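Local coordinates for protein beta sliding clamp (Streptococcus pneumoniae, PDB 2AWA) that probably tethers DNA polymerases and other proteins to DNA as a ring-shaped dimer, giving replication its processivity, at residues N28-A33 / I64-F69; R289-S294 / N342-I347. All coordinates share one frame; numbering follows the deposited sequence.

Contact 1: residues N28-A33 / I64-F69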
ATOM      1  N   ASN B  28      -4.598  18.362  -5.832  1.00 54.46           N
ATOM      2  CA  ASN B  28      -3.856  17.388  -5.071  1.00 55.02           C
ATOM      3  C   ASN B  28      -2.753  18.011  -4.260  1.00 58.41           C
ATOM      4  O   ASN B  28      -2.434  17.549  -3.157  1.00 60.69           O
ATOM      5  CB  ASN B  28      -3.296  16.312  -5.986  1.00 56.36           C
ATOM      6  CG  ASN B  28      -4.337  15.261  -6.351  1.00 61.98           C
ATOM      7  OD1 ASN B  28      -5.280  15.004  -5.600  1.00 66.21           O
ATOM      8  ND2 ASN B  28      -4.167  14.649  -7.506  1.00 70.36           N
ATOM      9  N   THR B  29      -2.172  19.072  -4.798  1.00 60.83           N
ATOM     10  CA  THR B  29      -1.202  19.851  -4.077  1.00 60.28           C
ATOM     11  C   THR B  29      -1.891  20.549  -2.939  1.00 60.44           C
ATOM     12  O   THR B  29      -1.382  20.560  -1.833  1.00 60.90           O
ATOM     13  CB  THR B  29      -0.572  20.900  -4.984  1.00 60.90           C
ATOM     14  OG1 THR B  29       0.136  20.234  -6.010  1.00 61.48           O
ATOM     15  CG2 THR B  29       0.406  21.780  -4.223  1.00 64.49           C
ATOM     16  N   THR B  30      -3.043  21.147  -3.207  1.00 60.89           N
ATOM     17  CA  THR B  30      -3.723  21.911  -2.163  1.00 63.13           C
ATOM     18  C   THR B  30      -4.209  20.992  -1.041  1.00 62.32           C
ATOM     19  O   THR B  30      -4.131  21.339   0.128  1.00 59.87           O
ATOM     20  CB  THR B  30      -4.883  22.741  -2.725  1.00 61.91           C
ATOM     21  OG1 THR B  30      -4.357  23.680  -3.673  1.00 71.45           O
ATOM     22  CG2 THR B  30      -5.578  23.504  -1.623  1.00 63.68           C
ATOM     23  N   LYS B  31      -4.662  19.799  -1.413  1.00 64.06           N
ATOM     24  CA  LYS B  31      -5.148  18.831  -0.447  1.00 64.77           C
ATOM     25  C   LYS B  31      -4.104  18.449   0.598  1.00 63.36           C
ATOM     26  O   LYS B  31      -4.433  18.053   1.691  1.00 63.58           O
ATOM     27  CB  LYS B  31      -5.637  17.563  -1.141  1.00 65.48           C
ATOM     28  CG  LYS B  31      -6.717  16.887  -0.329  1.00 72.59           C
ATOM     29  CD  LYS B  31      -6.704  15.378  -0.412  1.00 78.36           C
ATOM     30  CE  LYS B  31      -7.906  14.803   0.375  1.00 82.63           C
ATOM     31  NZ  LYS B  31      -8.105  15.419   1.739  1.00 79.68           N
ATOM     32  N   ARG B  32      -2.836  18.562   0.258  1.00 64.50           N
ATOM     33  CA  ARG B  32      -1.784  18.235   1.210  1.00 64.39           C
ATOM     34  C   ARG B  32      -1.887  19.005   2.532  1.00 62.62           C
ATOM     35  O   ARG B  32      -1.334  18.561   3.533  1.00 59.72           O
ATOM     36  CB  ARG B  32      -0.409  18.408   0.562  1.00 63.58           C
ATOM     37  CG  ARG B  32      -0.154  17.329  -0.465  1.00 67.17           C
ATOM     38  CD  ARG B  32       1.287  16.909  -0.500  1.00 80.14           C
ATOM     39  NE  ARG B  32       1.478  15.634  -1.198  1.00 86.78           N
ATOM     40  CZ  ARG B  32       1.552  15.488  -2.526  1.00 91.46           C
ATOM     41  NH1 ARG B  32       1.435  16.531  -3.356  1.00 95.46           N
ATOM     42  NH2 ARG B  32       1.739  14.274  -3.036  1.00 91.85           N
ATOM     43  N   ALA B  33      -2.602  20.131   2.528  1.00 62.51           N
ATOM     44  CA  ALA B  33      -2.890  20.884   3.750  1.00 62.93           C
ATOM     45  C   ALA B  33      -4.299  20.661   4.276  1.00 64.89           C
ATOM     46  O   ALA B  33      -4.746  21.434   5.101  1.00 68.19           O
ATOM     47  CB  ALA B  33      -2.671  22.378   3.512  1.00 62.75           C
ATOM     48  N   ILE B  64      -0.730  24.426   8.770  1.00 55.71           N
ATOM     49  CA  ILE B  64      -0.220  24.884   7.492  1.00 56.42           C
ATOM     50  C   ILE B  64      -1.383  25.308   6.627  1.00 58.54           C
ATOM     51  O   ILE B  64      -2.520  24.891   6.856  1.00 60.77           O
ATOM     52  CB  ILE B  64       0.577  23.780   6.751  1.00 56.98           C
ATOM     53  CG1 ILE B  64      -0.287  22.535   6.509  1.00 58.11           C
ATOM     54  CG2 ILE B  64       1.822  23.402   7.555  1.00 58.66           C
ATOM     55  CD1 ILE B  64       0.335  21.504   5.615  1.00 55.21           C
ATOM     56  N   SER B  65      -1.094  26.146   5.642  1.00 58.30           N
ATOM     57  CA  SER B  65      -2.077  26.565   4.667  1.00 59.51           C
ATOM     58  C   SER B  65      -1.403  26.621   3.307  1.00 59.66           C
ATOM     59  O   SER B  65      -0.248  27.003   3.198  1.00 60.63           O
ATOM     60  CB  SER B  65      -2.619  27.954   5.003  1.00 60.38           C
ATOM     61  OG  SER B  65      -3.252  27.986   6.264  1.00 66.85           O
ATOM     62  N   ILE B  66      -2.143  26.265   2.272  1.00 61.59           N
ATOM     63  CA  ILE B  66      -1.644  26.325   0.901  1.00 61.23           C
ATOM     64  C   ILE B  66      -2.593  27.170   0.053  1.00 60.82           C
ATOM     65  O   ILE B  66      -3.811  26.975   0.092  1.00 59.53           O
ATOM     66  CB  ILE B  66      -1.525  24.914   0.297  1.00 59.61           C
ATOM     67  CG1 ILE B  66      -0.413  24.149   1.000  1.00 62.35           C
ATOM     68  CG2 ILE B  66      -1.228  24.990  -1.175  1.00 62.08           C
ATOM     69  CD1 ILE B  66      -0.352  22.658   0.643  1.00 61.01           C
ATOM     70  N   GLU B  67      -2.026  28.113  -0.691  1.00 61.90           N
ATOM     71  CA  GLU B  67      -2.745  28.812  -1.745  1.00 62.80           C
ATOM     72  C   GLU B  67      -2.100  28.491  -3.074  1.00 62.95           C
ATOM     73  O   GLU B  67      -1.031  28.995  -3.399  1.00 63.78           O
ATOM     74  CB  GLU B  67      -2.686  30.300  -1.561  1.00 63.12           C
ATOM     75  CG  GLU B  67      -3.219  30.798  -0.266  1.00 69.40           C
ATOM     76  CD  GLU B  67      -3.329  32.298  -0.278  1.00 71.21           C
ATOM     77  OE1 GLU B  67      -3.140  32.876  -1.373  1.00 77.38           O
ATOM     78  OE2 GLU B  67      -3.607  32.892   0.786  1.00 77.89           O
ATOM     79  N   ASN B  68      -2.765  27.643  -3.842  1.00 64.34           N
ATOM     80  CA  ASN B  68      -2.300  27.254  -5.163  1.00 63.30           C
ATOM     81  C   ASN B  68      -3.120  27.951  -6.252  1.00 61.22           C
ATOM     82  O   ASN B  68      -4.302  27.688  -6.430  1.00 58.21           O
ATOM     83  CB  ASN B  68      -2.429  25.746  -5.291  1.00 64.50           C
ATOM     84  CG  ASN B  68      -1.602  25.183  -6.386  1.00 61.47           C
ATOM     85  OD1 ASN B  68      -0.829  25.881  -7.048  1.00 66.87           O
ATOM     86  ND2 ASN B  68      -1.751  23.898  -6.588  1.00 57.69           N
ATOM     87  N   PHE B  69      -2.458  28.829  -6.979  1.00 60.16           N
ATOM     88  CA  PHE B  69      -3.081  29.648  -8.004  1.00 59.84           C
ATOM     89  C   PHE B  69      -2.843  29.074  -9.415  1.00 59.78           C
ATOM     90  O   PHE B  69      -1.720  28.738  -9.774  1.00 59.20           O
ATOM     91  CB  PHE B  69      -2.484  31.051  -7.858  1.00 58.72           C
ATOM     92  CG  PHE B  69      -2.815  31.986  -8.953  1.00 52.98           C
ATOM     93  CD1 PHE B  69      -4.070  32.566  -9.032  1.00 59.69           C
ATOM     94  CD2 PHE B  69      -1.851  32.353  -9.880  1.00 57.46           C
ATOM     95  CE1 PHE B  69      -4.374  33.494 -10.039  1.00 59.41           C
ATOM     96  CE2 PHE B  69      -2.141  33.285 -10.880  1.00 54.81           C
ATOM     97  CZ  PHE B  69      -3.408  33.850 -10.957  1.00 54.69           C
TER
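Ile66 reaches from its strand to segment 28-33 and packs against Thr29, Thr30 and Ala33. Its CB bears two branches that part at once. CG2 turns toward the helix backbone and meets CA of Thr30, while CG1, anti to the carbonyl carbon (chi1 -68°), runs toward Ala33, with 3.8 Å between Ile66 CG1 and Ala33 CB. At the tip, Ile66 CD1 lies 3.7 Å from Ala33 CB and 3.4 Å from Thr29 O. A branched aliphatic chain suits this place because it can fill two directions from one strand position.

Ala33 offers just a methyl group, small enough to sit against two isoleucines: its CB is also 3.8 Å from Ile64 CD1. Farther along the strand the contact turns polar. Asn68 has CG anti to the backbone N (chi1 -161°), which brings its amide up to Thr29 on the helix, crossing that side chain at about a right angle; Asn68 ND2 stands 3.6 Å from Thr29 CB. Thr30 OG1 approaches Asn68 CB at 3.3 Å, but its hydrogen bond goes back to Ala26 O. Asn68 ND2 bonds to that same carbonyl, so the amide nitrogen of this buried Asn finds an acceptor in the helix backbone.

No hydrogen bond joins the two segments directly. Phe252 of the adjacent strand and Val226 of helix 217-226 also touch Ile66. A helix laid on an antiparallel sheet through alternate, inward-pointing strand residues is the layout of the DNA clamp fold.

Contact 2: residues R289-S294 / N342-I347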
ATOM      1  N   ARG B 289      19.121  -6.252  10.683  1.00 60.66           N
ATOM      2  CA  ARG B 289      19.124  -7.627  11.143  1.00 62.54           C
ATOM      3  C   ARG B 289      19.100  -7.644  12.668  1.00 61.26           C
ATOM      4  O   ARG B 289      18.249  -8.284  13.288  1.00 61.31           O
ATOM      5  CB  ARG B 289      20.359  -8.383  10.602  1.00 63.34           C
ATOM      6  CG  ARG B 289      20.113  -9.150   9.286  1.00 63.92           C
ATOM      7  CD  ARG B 289      21.308 -10.042   8.870  1.00 62.39           C
ATOM      8  NE  ARG B 289      22.539  -9.271   8.675  1.00 66.67           N
ATOM      9  CZ  ARG B 289      22.918  -8.699   7.534  1.00 57.52           C
ATOM     10  NH1 ARG B 289      22.182  -8.784   6.450  1.00 58.73           N
ATOM     11  NH2 ARG B 289      24.044  -8.011   7.491  1.00 58.27           N
ATOM     12  N   ALA B 290      20.044  -6.932  13.261  1.00 59.62           N
ATOM     13  CA  ALA B 290      20.047  -6.703  14.695  1.00 58.52           C
ATOM     14  C   ALA B 290      18.664  -6.288  15.201  1.00 58.65           C
ATOM     15  O   ALA B 290      18.189  -6.796  16.199  1.00 61.90           O
ATOM     16  CB  ALA B 290      21.061  -5.645  15.040  1.00 57.74           C
ATOM     17  N   ARG B 291      18.006  -5.380  14.497  1.00 58.81           N
ATOM     18  CA  ARG B 291      16.723  -4.857  14.958  1.00 58.78           C
ATOM     19  C   ARG B 291      15.571  -5.882  14.934  1.00 57.95           C
ATOM     20  O   ARG B 291      14.670  -5.841  15.778  1.00 56.53           O
ATOM     21  CB  ARG B 291      16.351  -3.598  14.175  1.00 58.58           C
ATOM     22  CG  ARG B 291      15.034  -2.976  14.637  1.00 60.58           C
ATOM     23  CD  ARG B 291      14.827  -1.569  14.086  1.00 60.69           C
ATOM     24  NE  ARG B 291      14.607  -1.585  12.649  1.00 63.11           N
ATOM     25  CZ  ARG B 291      14.404  -0.502  11.918  1.00 66.15           C
ATOM     26  NH1 ARG B 291      14.395   0.701  12.479  1.00 68.08           N
ATOM     27  NH2 ARG B 291      14.227  -0.630  10.616  1.00 69.50           N
ATOM     28  N   LEU B 292      15.596  -6.804  13.985  1.00 57.83           N
ATOM     29  CA  LEU B 292      14.583  -7.859  13.960  1.00 57.43           C
ATOM     30  C   LEU B 292      14.475  -8.555  15.290  1.00 58.18           C
ATOM     31  O   LEU B 292      13.372  -8.902  15.711  1.00 58.45           O
ATOM     32  CB  LEU B 292      14.885  -8.921  12.901  1.00 56.66           C
ATOM     33  CG  LEU B 292      14.613  -8.449  11.496  1.00 54.24           C
ATOM     34  CD1 LEU B 292      15.129  -9.451  10.511  1.00 51.71           C
ATOM     35  CD2 LEU B 292      13.138  -8.207  11.330  1.00 55.47           C
ATOM     36  N   LEU B 293      15.606  -8.779  15.946  1.00 59.28           N
ATOM     37  CA  LEU B 293      15.559  -9.490  17.212  1.00 61.10           C
ATOM     38  C   LEU B 293      15.454  -8.576  18.405  1.00 61.55           C
ATOM     39  O   LEU B 293      14.830  -8.951  19.397  1.00 63.29           O
ATOM     40  CB  LEU B 293      16.740 -10.446  17.366  1.00 61.57           C
ATOM     41  CG  LEU B 293      16.486 -11.733  16.593  1.00 66.72           C
ATOM     42  CD1 LEU B 293      17.124 -11.664  15.228  1.00 69.00           C
ATOM     43  CD2 LEU B 293      16.977 -12.923  17.368  1.00 72.91           C
ATOM     44  N   SER B 294      16.057  -7.392  18.330  1.00 62.28           N
ATOM     45  CA  SER B 294      16.058  -6.493  19.482  1.00 62.98           C
ATOM     46  C   SER B 294      14.691  -5.863  19.697  1.00 64.66           C
ATOM     47  O   SER B 294      14.372  -5.498  20.810  1.00 64.41           O
ATOM     48  CB  SER B 294      17.141  -5.419  19.382  1.00 61.61           C
ATOM     49  OG  SER B 294      16.874  -4.502  18.343  1.00 62.81           O
ATOM     50  N   ASN B 342      20.138   2.036  20.704  1.00 58.16           N
ATOM     51  CA  ASN B 342      18.944   1.717  19.941  1.00 60.56           C
ATOM     52  C   ASN B 342      19.307   1.660  18.458  1.00 59.33           C
ATOM     53  O   ASN B 342      19.787   2.638  17.895  1.00 59.79           O
ATOM     54  CB  ASN B 342      17.886   2.786  20.209  1.00 63.87           C
ATOM     55  CG  ASN B 342      16.564   2.525  19.505  1.00 62.66           C
ATOM     56  OD1 ASN B 342      16.471   1.710  18.594  1.00 69.37           O
ATOM     57  ND2 ASN B 342      15.543   3.266  19.910  1.00 60.11           N
ATOM     58  N   PRO B 343      19.113   0.495  17.827  1.00 59.24           N
ATOM     59  CA  PRO B 343      19.548   0.377  16.447  1.00 58.71           C
ATOM     60  C   PRO B 343      18.719   1.223  15.468  1.00 60.19           C
ATOM     61  O   PRO B 343      19.210   1.538  14.377  1.00 65.51           O
ATOM     62  CB  PRO B 343      19.384  -1.113  16.158  1.00 58.99           C
ATOM     63  CG  PRO B 343      18.299  -1.567  17.078  1.00 55.83           C
ATOM     64  CD  PRO B 343      18.512  -0.758  18.329  1.00 58.35           C
ATOM     65  N   THR B 344      17.506   1.614  15.849  1.00 57.39           N
ATOM     66  CA  THR B 344      16.661   2.401  14.961  1.00 58.26           C
ATOM     67  C   THR B 344      17.320   3.756  14.736  1.00 60.32           C
ATOM     68  O   THR B 344      17.329   4.247  13.614  1.00 61.37           O
ATOM     69  CB  THR B 344      15.232   2.567  15.505  1.00 58.42           C
ATOM     70  OG1 THR B 344      14.595   1.286  15.613  1.00 61.04           O
ATOM     71  CG2 THR B 344      14.400   3.428  14.613  1.00 57.95           C
ATOM     72  N   TYR B 345      17.915   4.325  15.785  1.00 59.71           N
ATOM     73  CA  TYR B 345      18.591   5.615  15.677  1.00 59.18           C
ATOM     74  C   TYR B 345      19.774   5.575  14.719  1.00 61.46           C
ATOM     75  O   TYR B 345      19.992   6.518  13.957  1.00 62.73           O
ATOM     76  CB  TYR B 345      19.116   6.089  17.044  1.00 57.18           C
ATOM     77  CG  TYR B 345      18.075   6.383  18.104  1.00 58.47           C
ATOM     78  CD1 TYR B 345      16.778   6.782  17.768  1.00 57.32           C
ATOM     79  CD2 TYR B 345      18.404   6.295  19.462  1.00 58.45           C
ATOM     80  CE1 TYR B 345      15.833   7.030  18.746  1.00 57.21           C
ATOM     81  CE2 TYR B 345      17.469   6.558  20.449  1.00 56.51           C
ATOM     82  CZ  TYR B 345      16.173   6.922  20.083  1.00 56.36           C
ATOM     83  OH  TYR B 345      15.228   7.214  21.049  1.00 57.09           O
ATOM     84  N   LEU B 346      20.576   4.523  14.818  1.00 61.51           N
ATOM     85  CA  LEU B 346      21.709   4.338  13.929  1.00 62.29           C
ATOM     86  C   LEU B 346      21.207   4.224  12.486  1.00 62.89           C
ATOM     87  O   LEU B 346      21.724   4.883  11.596  1.00 64.69           O
ATOM     88  CB  LEU B 346      22.512   3.068  14.312  1.00 63.61           C
ATOM     89  CG  LEU B 346      23.770   2.789  13.467  1.00 61.12           C
ATOM     90  CD1 LEU B 346      24.564   4.064  13.209  1.00 60.83           C
ATOM     91  CD2 LEU B 346      24.652   1.750  14.119  1.00 59.90           C
ATOM     92  N   ILE B 347      20.197   3.383  12.269  1.00 62.18           N
ATOM     93  CA  ILE B 347      19.593   3.226  10.952  1.00 60.27           C
ATOM     94  C   ILE B 347      19.093   4.569  10.380  1.00 59.23           C
ATOM     95  O   ILE B 347      19.315   4.859   9.216  1.00 57.58           O
ATOM     96  CB  ILE B 347      18.436   2.208  10.998  1.00 59.44           C
ATOM     97  CG1 ILE B 347      18.981   0.788  11.200  1.00 65.40           C
ATOM     98  CG2 ILE B 347      17.645   2.238   9.715  1.00 60.95           C
ATOM     99  CD1 ILE B 347      17.967  -0.188  11.794  1.00 64.49           C
TER
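Arg291, Pro343 and Ile347 carry most of the meeting between two helices of the C-terminal clamp domain, which pack side by side in the DNA clamp fold. The helices run nearly antiparallel, at 153° between their directions, and the axes of the two short segments come within 10.1 Å.

Arg291 has the long side chain needed to span that gap. With CG anti to the backbone N, the chain starts out across the interface, and a bend at chi3 turns the guanidinium over Ile347. Ile347 suits its place by offering a slim apolar tip to the flat cation: its CD1 sits over the centre of one guanidinium face, 3.6 Å above the plane, and leaves the edge available for hydrogen bonding. Glu288 makes a long, weak ion pair with NH2 of the same group.

Pro343, in the first turn of its helix, has no backbone N-H to leave without a partner there. Its ring is a compact apolar wedge: Pro343 CG lies 4.0 Å from Arg291 CB and 3.5 Å from Ser294 OG. Just before it, Asn342 caps the helix, its OD1 accepting from Thr344 N at 2.9 Å.

Thr344 pairs a hydroxyl with a methyl, and both approach the arginine, with Thr344 CG2 3.5 Å from Arg291 NH1. The hydroxyl takes the polar contact: Arg291 NH1 donates to Thr344 OG1 over 3.2 Å, almost straight at 170° and only 4° out of the guanidinium plane.

In the fold
From the N terminus, the chain completes helix 20-31, passes through strands 45-50 and 54-60, and returns as strand 64-71. There contact 1 closes its loop, tying that helix to a sheet the N-terminal domain shares with the central one. The chain then traverses the central domain before helix 280-294 opens contact 2. A mostly stranded route leads to helix 343-351, which closes the second loop by tying helix to helix within the C-terminal domain. The loops follow in series, neither nesting nor crossing, and the centres of contacts 1 and 2 are about 37 Å apart. Contact 1 sits near central-domain helix 217-226, whereas helix 280-294 of contact 2 also touches the second subunit.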